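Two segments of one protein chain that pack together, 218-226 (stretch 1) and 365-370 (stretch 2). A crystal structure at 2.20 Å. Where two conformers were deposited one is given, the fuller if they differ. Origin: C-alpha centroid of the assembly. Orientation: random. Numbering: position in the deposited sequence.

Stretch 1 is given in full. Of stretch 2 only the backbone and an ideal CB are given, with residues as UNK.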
# COMPACT_ATOMS: atom_id res chain seq x y z
N ALA B 218 -10.49 -9.53 -5.24
CA ALA B 218 -9.52 -9.96 -4.25
C ALA B 218 -8.29 -10.50 -4.96
O ALA B 218 -8.39 -11.47 -5.71
CB ALA B 218 -10.10 -11.00 -3.32
N ILE B 219 -7.14 -9.88 -4.72
CA ILE B 219 -5.91 -10.22 -5.42
C ILE B 219 -4.82 -10.61 -4.44
O ILE B 219 -4.44 -9.82 -3.57
CB ILE B 219 -5.40 -9.04 -6.28
CG1 ILE B 219 -6.50 -8.55 -7.23
CG2 ILE B 219 -4.16 -9.45 -7.07
CD1 ILE B 219 -6.20 -7.21 -7.86
N ASP B 220 -4.29 -11.82 -4.59
CA ASP B 220 -3.12 -12.24 -3.84
C ASP B 220 -1.87 -11.88 -4.64
O ASP B 220 -1.52 -12.56 -5.60
CB ASP B 220 -3.17 -13.75 -3.57
CG ASP B 220 -2.10 -14.20 -2.58
OD1 ASP B 220 -1.15 -13.43 -2.32
OD2 ASP B 220 -2.23 -15.33 -2.06
N LEU B 221 -1.21 -10.80 -4.23
CA LEU B 221 -0.01 -10.32 -4.92
C LEU B 221 1.10 -11.36 -4.97
O LEU B 221 1.93 -11.35 -5.88
CB LEU B 221 0.50 -9.03 -4.26
CG LEU B 221 -0.50 -7.88 -4.20
CD1 LEU B 221 0.14 -6.65 -3.58
CD2 LEU B 221 -1.05 -7.54 -5.57
N LYS B 222 1.12 -12.26 -3.99
CA LYS B 222 2.16 -13.29 -3.92
C LYS B 222 1.99 -14.31 -5.05
O LYS B 222 2.97 -14.84 -5.56
CB LYS B 222 2.14 -13.98 -2.56
CG LYS B 222 2.33 -13.02 -1.39
CD LYS B 222 2.47 -13.76 -0.07
CE LYS B 222 1.25 -14.64 0.23
NZ LYS B 222 -0.02 -13.86 0.19
N LYS B 223 0.74 -14.58 -5.43
CA LYS B 223 0.47 -15.43 -6.58
C LYS B 223 0.77 -14.67 -7.86
O LYS B 223 1.42 -15.19 -8.77
CB LYS B 223 -0.99 -15.90 -6.58
CG LYS B 223 -1.43 -16.69 -5.34
CD LYS B 223 -2.81 -17.29 -5.54
CE LYS B 223 -3.31 -18.04 -4.31
NZ LYS B 223 -3.85 -17.13 -3.26
N LEU B 224 0.28 -13.44 -7.93
CA LEU B 224 0.44 -12.60 -9.11
C LEU B 224 1.90 -12.33 -9.46
O LEU B 224 2.26 -12.31 -10.64
CB LEU B 224 -0.28 -11.26 -8.88
CG LEU B 224 -0.23 -10.23 -10.01
CD1 LEU B 224 -0.87 -10.77 -11.27
CD2 LEU B 224 -0.92 -8.96 -9.56
N ALA B 225 2.74 -12.16 -8.45
CA ALA B 225 4.14 -11.82 -8.67
C ALA B 225 4.87 -12.90 -9.46
O ALA B 225 5.78 -12.61 -10.24
CB ALA B 225 4.85 -11.60 -7.33
N ASP B 226 4.45 -14.15 -9.27
CA ASP B 226 5.15 -15.29 -9.85
C ASP B 226 4.39 -15.90 -11.03
O ASP B 226 4.80 -16.91 -11.59
CB ASP B 226 5.38 -16.36 -8.78
CG ASP B 226 6.16 -15.81 -7.59
OD1 ASP B 226 7.16 -15.10 -7.82
OD2 ASP B 226 5.77 -16.10 -6.44
N UNK B 365 -8.95 -8.63 -15.58
CA UNK B 365 -9.34 -7.81 -14.43
C UNK B 365 -8.15 -7.44 -13.56
O UNK B 365 -8.12 -6.37 -12.96
CB UNK B 365 -10.38 -8.55 -13.59
N UNK B 366 -7.16 -8.33 -13.51
CA UNK B 366 -6.01 -8.15 -12.64
C UNK B 366 -4.81 -7.67 -13.45
O UNK B 366 -4.33 -8.38 -14.33
CB UNK B 366 -5.68 -9.45 -11.91
N UNK B 367 -4.33 -6.44 -13.18
CA UNK B 367 -3.15 -5.98 -13.90
C UNK B 367 -1.88 -6.67 -13.42
O UNK B 367 -1.87 -7.30 -12.37
CB UNK B 367 -3.00 -4.46 -13.75
N UNK B 368 -0.82 -6.56 -14.21
CA UNK B 368 0.47 -7.11 -13.84
C UNK B 368 1.01 -6.40 -12.60
O UNK B 368 0.85 -5.19 -12.45
CB UNK B 368 1.46 -6.99 -15.00
N UNK B 369 1.65 -7.16 -11.72
CA UNK B 369 2.35 -6.56 -10.60
C UNK B 369 3.70 -6.03 -11.09
O UNK B 369 4.52 -6.80 -11.59
CB UNK B 369 2.53 -7.57 -9.46
N UNK B 370 3.90 -4.72 -10.96
CA UNK B 370 5.12 -4.08 -11.40
C UNK B 370 6.08 -3.87 -10.24
O UNK B 370 5.73 -3.23 -9.25
CB UNK B 370 4.80 -2.74 -12.08

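Stretch 1 runs from a strand, 218-220, into a helix beginning at Leu 221. The surface it turns to stretch 2 is apolar: the side chains of Ile 219, Leu 221 and Leu 224, with the methyl of Ala 225. Three of its charged groups are engaged with one another, since Asp 220 takes Lys 222 NZ on OD1 (2.8 Å) and Lys 223 NZ on OD2 (2.7 Å).

At position 365 the CA-to-CB bond points sideways, and no atom of stretch 1 lies within 5.5 Å of the ideal CB. Stretch 1 therefore sets almost no condition, and polar or apolar residues would do. The deposited residue is Leu 365, whose side chain comes no nearer than 7.2 Å, from Leu 365 CB to Ile 219 CD1.

Position 366 points toward stretch 1. Its ideal CB is 4.7 Å from Ile 219 CD1 and 5.0 Å from Leu 224 CD1, which leaves room for a further carbon or two between apolar groups. The extended backbone (phi/psi -102/116) agrees with a beta-branched residue; valine, isoleucine or leucine would suit. It is Val 366, with chi1 at t. Its CG1 reaches both neighbours, 3.9 Å from Ile 219 CG2 and 3.9 Å from Leu 224 CD2.

Position 367 points sideways, with nothing near its ideal CB. Its phi of -74° and psi of 165° are compatible with proline but also with many other residues. Here the backbone makes the contact: the carbonyl O of 367 is 3.4 Å from Leu 224 CD2. The residue is Pro 367, and its ring comes no closer than 4.9 Å, from Pro 367 CD to Ile 219 CD1.

Position 368 points away into space that stretch 1 leaves open, so a long polar or charged chain is as acceptable as a short one. Lys 368 has all four chi angles at t, and its side chain comes no nearer than 5.8 Å, from Lys 368 CB to Leu 224 CD1.

Position 369 is the most constrained. CA-to-CB points toward the helix, and the ideal CB lies 3.7 Å from Leu 224 CD2, 4.6 Å from Ala 225 CA and 5.2 Å from Leu 221 O. A medium-sized apolar chain such as leucine, isoleucine or methionine is favoured. Leu 369 (chi1 t, chi2 p) places CD2 3.8 Å from Ala 225 CB and CD1 4.2 Å from Leu 221 CD2. No direct hydrogen bond joins the stretches, but a water accepts from Leu 369 N (3.0 Å) and donates to Leu 224 O (2.8 Å).

Position 370 is out of reach, so stretch 1 does not discriminate. It is Gln 370, whose NE2 is hydrogen-bonded elsewhere in the structure.

Stretch 2 (365-370) LVPKLQ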
# COMPACT_ATOMS: atom_id res chain seq x y z
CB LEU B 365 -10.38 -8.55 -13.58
CG LEU B 365 -11.67 -9.01 -14.27
CD1 LEU B 365 -12.67 -9.49 -13.23
CD2 LEU B 365 -12.28 -7.91 -15.13
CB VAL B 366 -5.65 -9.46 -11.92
CG1 VAL B 366 -4.50 -9.25 -10.95
CG2 VAL B 366 -6.88 -10.00 -11.18
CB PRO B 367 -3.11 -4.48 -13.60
CG PRO B 367 -3.79 -4.35 -12.29
CD PRO B 367 -4.83 -5.43 -12.23
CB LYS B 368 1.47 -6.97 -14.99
CG LYS B 368 2.86 -7.49 -14.68
CD LYS B 368 3.81 -7.28 -15.84
CE LYS B 368 5.23 -7.66 -15.46
NZ LYS B 368 6.16 -7.54 -16.61
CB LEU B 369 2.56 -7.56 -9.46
CG LEU B 369 3.21 -6.97 -8.21
CD1 LEU B 369 2.31 -5.93 -7.56
CD2 LEU B 369 3.57 -8.06 -7.21
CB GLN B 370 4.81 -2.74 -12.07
CG GLN B 370 3.91 -2.86 -13.29
CD GLN B 370 3.68 -1.53 -13.97
OE1 GLN B 370 4.61 -0.75 -14.16
NE2 GLN B 370 2.43 -1.26 -14.35
O HOH W 1 2.41 -9.98 -12.19
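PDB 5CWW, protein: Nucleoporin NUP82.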